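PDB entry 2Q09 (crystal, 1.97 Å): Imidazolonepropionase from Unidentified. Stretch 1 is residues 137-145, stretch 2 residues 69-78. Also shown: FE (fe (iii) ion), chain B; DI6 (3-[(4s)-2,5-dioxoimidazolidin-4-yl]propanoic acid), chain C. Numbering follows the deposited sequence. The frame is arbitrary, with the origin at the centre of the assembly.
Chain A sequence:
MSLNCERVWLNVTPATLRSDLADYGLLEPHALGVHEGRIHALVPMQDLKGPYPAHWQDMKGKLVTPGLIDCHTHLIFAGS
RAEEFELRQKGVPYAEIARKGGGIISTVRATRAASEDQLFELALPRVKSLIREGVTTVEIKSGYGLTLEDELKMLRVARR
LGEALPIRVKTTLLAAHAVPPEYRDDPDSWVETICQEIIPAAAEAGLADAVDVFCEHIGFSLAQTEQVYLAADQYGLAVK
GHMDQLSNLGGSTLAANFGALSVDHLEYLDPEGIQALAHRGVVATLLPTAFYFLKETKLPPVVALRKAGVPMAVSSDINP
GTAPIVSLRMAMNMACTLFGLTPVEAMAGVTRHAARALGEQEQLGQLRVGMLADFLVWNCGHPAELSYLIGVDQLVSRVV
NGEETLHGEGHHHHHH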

# COMPACT_ATOMS: atom_id res chain seq x y z
N THR A 137 4.70 2.28 -7.27
CA THR A 137 4.88 1.03 -6.53
C THR A 137 3.58 0.77 -5.78
O THR A 137 3.09 1.65 -5.05
CB THR A 137 6.02 1.11 -5.49
OG1 THR A 137 7.28 1.25 -6.15
CG2 THR A 137 6.04 -0.17 -4.64
N VAL A 138 3.01 -0.41 -5.96
CA VAL A 138 1.76 -0.76 -5.29
C VAL A 138 1.91 -2.12 -4.62
O VAL A 138 2.55 -3.02 -5.16
CB VAL A 138 0.56 -0.79 -6.27
CG1 VAL A 138 0.81 -1.82 -7.39
CG2 VAL A 138 -0.72 -1.15 -5.53
N GLU A 139 1.33 -2.26 -3.43
CA GLU A 139 1.35 -3.52 -2.69
C GLU A 139 -0.01 -4.17 -2.91
O GLU A 139 -1.05 -3.51 -2.75
CB GLU A 139 1.57 -3.26 -1.20
CG GLU A 139 1.70 -4.55 -0.37
CD GLU A 139 0.47 -4.85 0.48
OE1 GLU A 139 -0.64 -4.35 0.15
OE2 GLU A 139 0.60 -5.61 1.46
N ILE A 140 -0.01 -5.45 -3.27
CA ILE A 140 -1.25 -6.18 -3.51
C ILE A 140 -1.29 -7.44 -2.65
O ILE A 140 -0.35 -8.24 -2.65
CB ILE A 140 -1.39 -6.55 -5.00
CG1 ILE A 140 -1.35 -5.28 -5.85
CG2 ILE A 140 -2.70 -7.31 -5.24
CD1 ILE A 140 -1.39 -5.54 -7.37
N LYS A 141 -2.39 -7.62 -1.93
CA LYS A 141 -2.54 -8.77 -1.05
C LYS A 141 -3.39 -9.87 -1.67
O LYS A 141 -4.14 -9.63 -2.63
CB LYS A 141 -3.19 -8.35 0.26
CG LYS A 141 -2.55 -7.13 0.93
CD LYS A 141 -3.43 -6.59 2.03
CE LYS A 141 -2.87 -5.29 2.60
NZ LYS A 141 -1.48 -5.49 3.12
N SER A 142 -3.25 -11.08 -1.14
CA SER A 142 -4.08 -12.20 -1.58
C SER A 142 -5.21 -12.10 -0.55
O SER A 142 -5.65 -10.99 -0.24
CB SER A 142 -3.31 -13.53 -1.46
OG SER A 142 -2.86 -13.77 -0.13
N GLY A 143 -5.71 -13.21 -0.03
CA GLY A 143 -6.76 -13.11 0.97
C GLY A 143 -8.20 -13.31 0.56
O GLY A 143 -9.09 -13.31 1.41
N TYR A 144 -8.46 -13.46 -0.74
CA TYR A 144 -9.83 -13.70 -1.20
C TYR A 144 -9.93 -15.09 -1.83
O TYR A 144 -10.92 -15.41 -2.50
CB TYR A 144 -10.26 -12.63 -2.21
CG TYR A 144 -10.51 -11.27 -1.59
CD1 TYR A 144 -11.32 -11.14 -0.45
CD2 TYR A 144 -9.97 -10.11 -2.13
CE1 TYR A 144 -11.57 -9.90 0.13
CE2 TYR A 144 -10.21 -8.85 -1.56
CZ TYR A 144 -11.01 -8.76 -0.43
OH TYR A 144 -11.27 -7.53 0.12
N GLY A 145 -8.90 -15.91 -1.60
CA GLY A 145 -8.88 -17.26 -2.14
C GLY A 145 -9.22 -18.26 -1.06
O GLY A 145 -10.09 -19.11 -1.22
FE FE B . -6.87 -4.14 4.01
N1 DI6 C . -10.40 -5.18 7.08
C2 DI6 C . -11.09 -4.53 6.12
O2 DI6 C . -11.67 -3.47 6.22
C3 DI6 C . -10.97 -5.41 4.85
N4 DI6 C . -10.16 -6.55 5.34
C5 DI6 C . -9.87 -6.33 6.64
O5 DI6 C . -9.20 -7.09 7.32
C6 DI6 C . -12.34 -5.85 4.36
C7 DI6 C . -12.28 -6.72 3.10
C8 DI6 C . -13.64 -7.18 2.56
O9 DI6 C . -13.67 -7.61 1.39
O10 DI6 C . -14.67 -7.11 3.27
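Stretch 2 (69-78) IDCHTHLIFA

The aliphatic chain of Lys141 lies across two metal-binding histidines of stretch 2. Its CE sits 3.3 Å from the centroid of the His72 ring, almost on the ring normal, and its CD lies 3.9 Å from the centroid of the His74 ring, again over a face. Both imidazoles bind the iron, His72 NE2 at 2.2 Å and His74 NE2 at 2.1 Å, so the methylenes pack on rings held in place by the metal. The charged end of the lysine is met within its own strand by a salt bridge, Lys141 NZ to Glu139 OE2 at 2.7 Å.

Stretch 2 enters as a strand running parallel to strand 137-141, the axes 4.8 Å apart at closest approach and 6° from exact alignment. Ile69 pairs with Thr137 and Asp70 with Val138, their CA atoms 4.9 Å apart in each case. Asp70 N donates to Thr137 O (3.1 Å), and Asp70 O accepts from Glu139 N (2.9 Å).

At Cys71 the backbone leaves the extended region (phi/psi -86/10), and the register slips by one residue: Glu139 is nearest Cys71, but Ile140 is nearest Thr73. Glu139 serves this irregular place well, because its carboxylate OE1 accepts from Thr73 N (3.1 Å), whose bond to Glu139 O is weak (3.2 Å). The threonine hydroxyl adds a shorter link, Thr73 OG1 to Glu139 O at 2.7 Å. Lys141 N then donates to Thr73 O at 3.0 Å.

Beyond the strand, stretch 2 offers apolar side chains. Leu75 CD1 meets Ile140 CD1 at 3.8 Å, and Ile76 CD1 lies 3.6 Å from Ile140 CG2, branched residues filling the buried space. Finally, Tyr144 CD2 rests 3.9 Å from Phe77 CB, while its hydroxyl OH donates to ligand atom DI6 O9 at 2.7 Å.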

# COMPACT_ATOMS: atom_id res chain seq x y z
N ILE A 69 3.57 5.81 -3.64
CA ILE A 69 3.52 4.42 -3.22
C ILE A 69 2.25 4.12 -2.42
O ILE A 69 1.98 4.80 -1.43
CB ILE A 69 4.76 4.09 -2.36
CG1 ILE A 69 6.03 4.43 -3.15
CG2 ILE A 69 4.76 2.63 -1.93
CD1 ILE A 69 7.31 4.32 -2.34
N ASP A 70 1.50 3.11 -2.85
CA ASP A 70 0.26 2.68 -2.18
C ASP A 70 0.62 1.33 -1.55
O ASP A 70 0.59 0.29 -2.22
CB ASP A 70 -0.86 2.50 -3.22
CG ASP A 70 -2.25 2.55 -2.61
OD1 ASP A 70 -3.22 2.46 -3.39
OD2 ASP A 70 -2.37 2.68 -1.37
N CYS A 71 0.96 1.36 -0.27
CA CYS A 71 1.44 0.17 0.43
C CYS A 71 0.43 -0.80 1.05
O CYS A 71 0.84 -1.70 1.79
CB CYS A 71 2.43 0.60 1.52
SG CYS A 71 1.71 1.61 2.88
N HIS A 72 -0.85 -0.64 0.75
CA HIS A 72 -1.85 -1.52 1.32
C HIS A 72 -3.10 -1.62 0.45
O HIS A 72 -4.00 -0.79 0.56
CB HIS A 72 -2.23 -1.03 2.72
CG HIS A 72 -3.24 -1.89 3.43
ND1 HIS A 72 -3.05 -2.35 4.71
CD2 HIS A 72 -4.46 -2.33 3.05
CE1 HIS A 72 -4.11 -3.05 5.09
NE2 HIS A 72 -4.98 -3.05 4.10
N THR A 73 -3.14 -2.61 -0.44
CA THR A 73 -4.33 -2.77 -1.27
C THR A 73 -4.74 -4.23 -1.43
O THR A 73 -3.95 -5.14 -1.21
CB THR A 73 -4.17 -2.17 -2.69
OG1 THR A 73 -3.62 -3.15 -3.58
CG2 THR A 73 -3.26 -0.95 -2.66
N HIS A 74 -6.01 -4.41 -1.80
CA HIS A 74 -6.61 -5.71 -2.06
C HIS A 74 -7.24 -5.53 -3.44
O HIS A 74 -8.36 -5.97 -3.66
CB HIS A 74 -7.76 -6.02 -1.09
CG HIS A 74 -7.40 -6.01 0.37
ND1 HIS A 74 -7.43 -7.15 1.14
CD2 HIS A 74 -7.13 -4.99 1.21
CE1 HIS A 74 -7.19 -6.83 2.40
NE2 HIS A 74 -7.02 -5.53 2.48
N LEU A 75 -6.54 -4.88 -4.38
CA LEU A 75 -7.14 -4.61 -5.68
C LEU A 75 -7.45 -5.80 -6.58
O LEU A 75 -8.14 -5.65 -7.59
CB LEU A 75 -6.30 -3.57 -6.45
CG LEU A 75 -4.91 -3.92 -6.99
CD1 LEU A 75 -5.03 -4.72 -8.29
CD2 LEU A 75 -4.15 -2.61 -7.24
N ILE A 76 -6.95 -6.98 -6.22
CA ILE A 76 -7.23 -8.18 -7.01
C ILE A 76 -8.46 -8.89 -6.43
O ILE A 76 -8.43 -9.34 -5.28
CB ILE A 76 -6.04 -9.16 -7.00
CG1 ILE A 76 -4.93 -8.63 -7.91
CG2 ILE A 76 -6.50 -10.56 -7.44
CD1 ILE A 76 -3.68 -9.54 -7.94
N PHE A 77 -9.52 -8.98 -7.22
CA PHE A 77 -10.73 -9.64 -6.74
C PHE A 77 -11.76 -9.70 -7.85
O PHE A 77 -11.68 -8.95 -8.83
CB PHE A 77 -11.31 -8.86 -5.55
CG PHE A 77 -11.75 -7.46 -5.89
CD1 PHE A 77 -12.98 -7.23 -6.48
CD2 PHE A 77 -10.90 -6.38 -5.67
CE1 PHE A 77 -13.38 -5.95 -6.84
CE2 PHE A 77 -11.29 -5.08 -6.03
CZ PHE A 77 -12.53 -4.87 -6.62
N ALA A 78 -12.72 -10.62 -7.69
CA ALA A 78 -13.80 -10.77 -8.65
C ALA A 78 -15.12 -10.48 -7.94
O ALA A 78 -15.14 -10.31 -6.72
CB ALA A 78 -13.82 -12.19 -9.22
O HOH W 1 0.13 -3.34 3.91
O HOH W 2 -8.03 -9.68 0.47
O HOH W 3 -6.67 -11.04 -3.92
O HOH W 4 -8.88 -3.37 5.16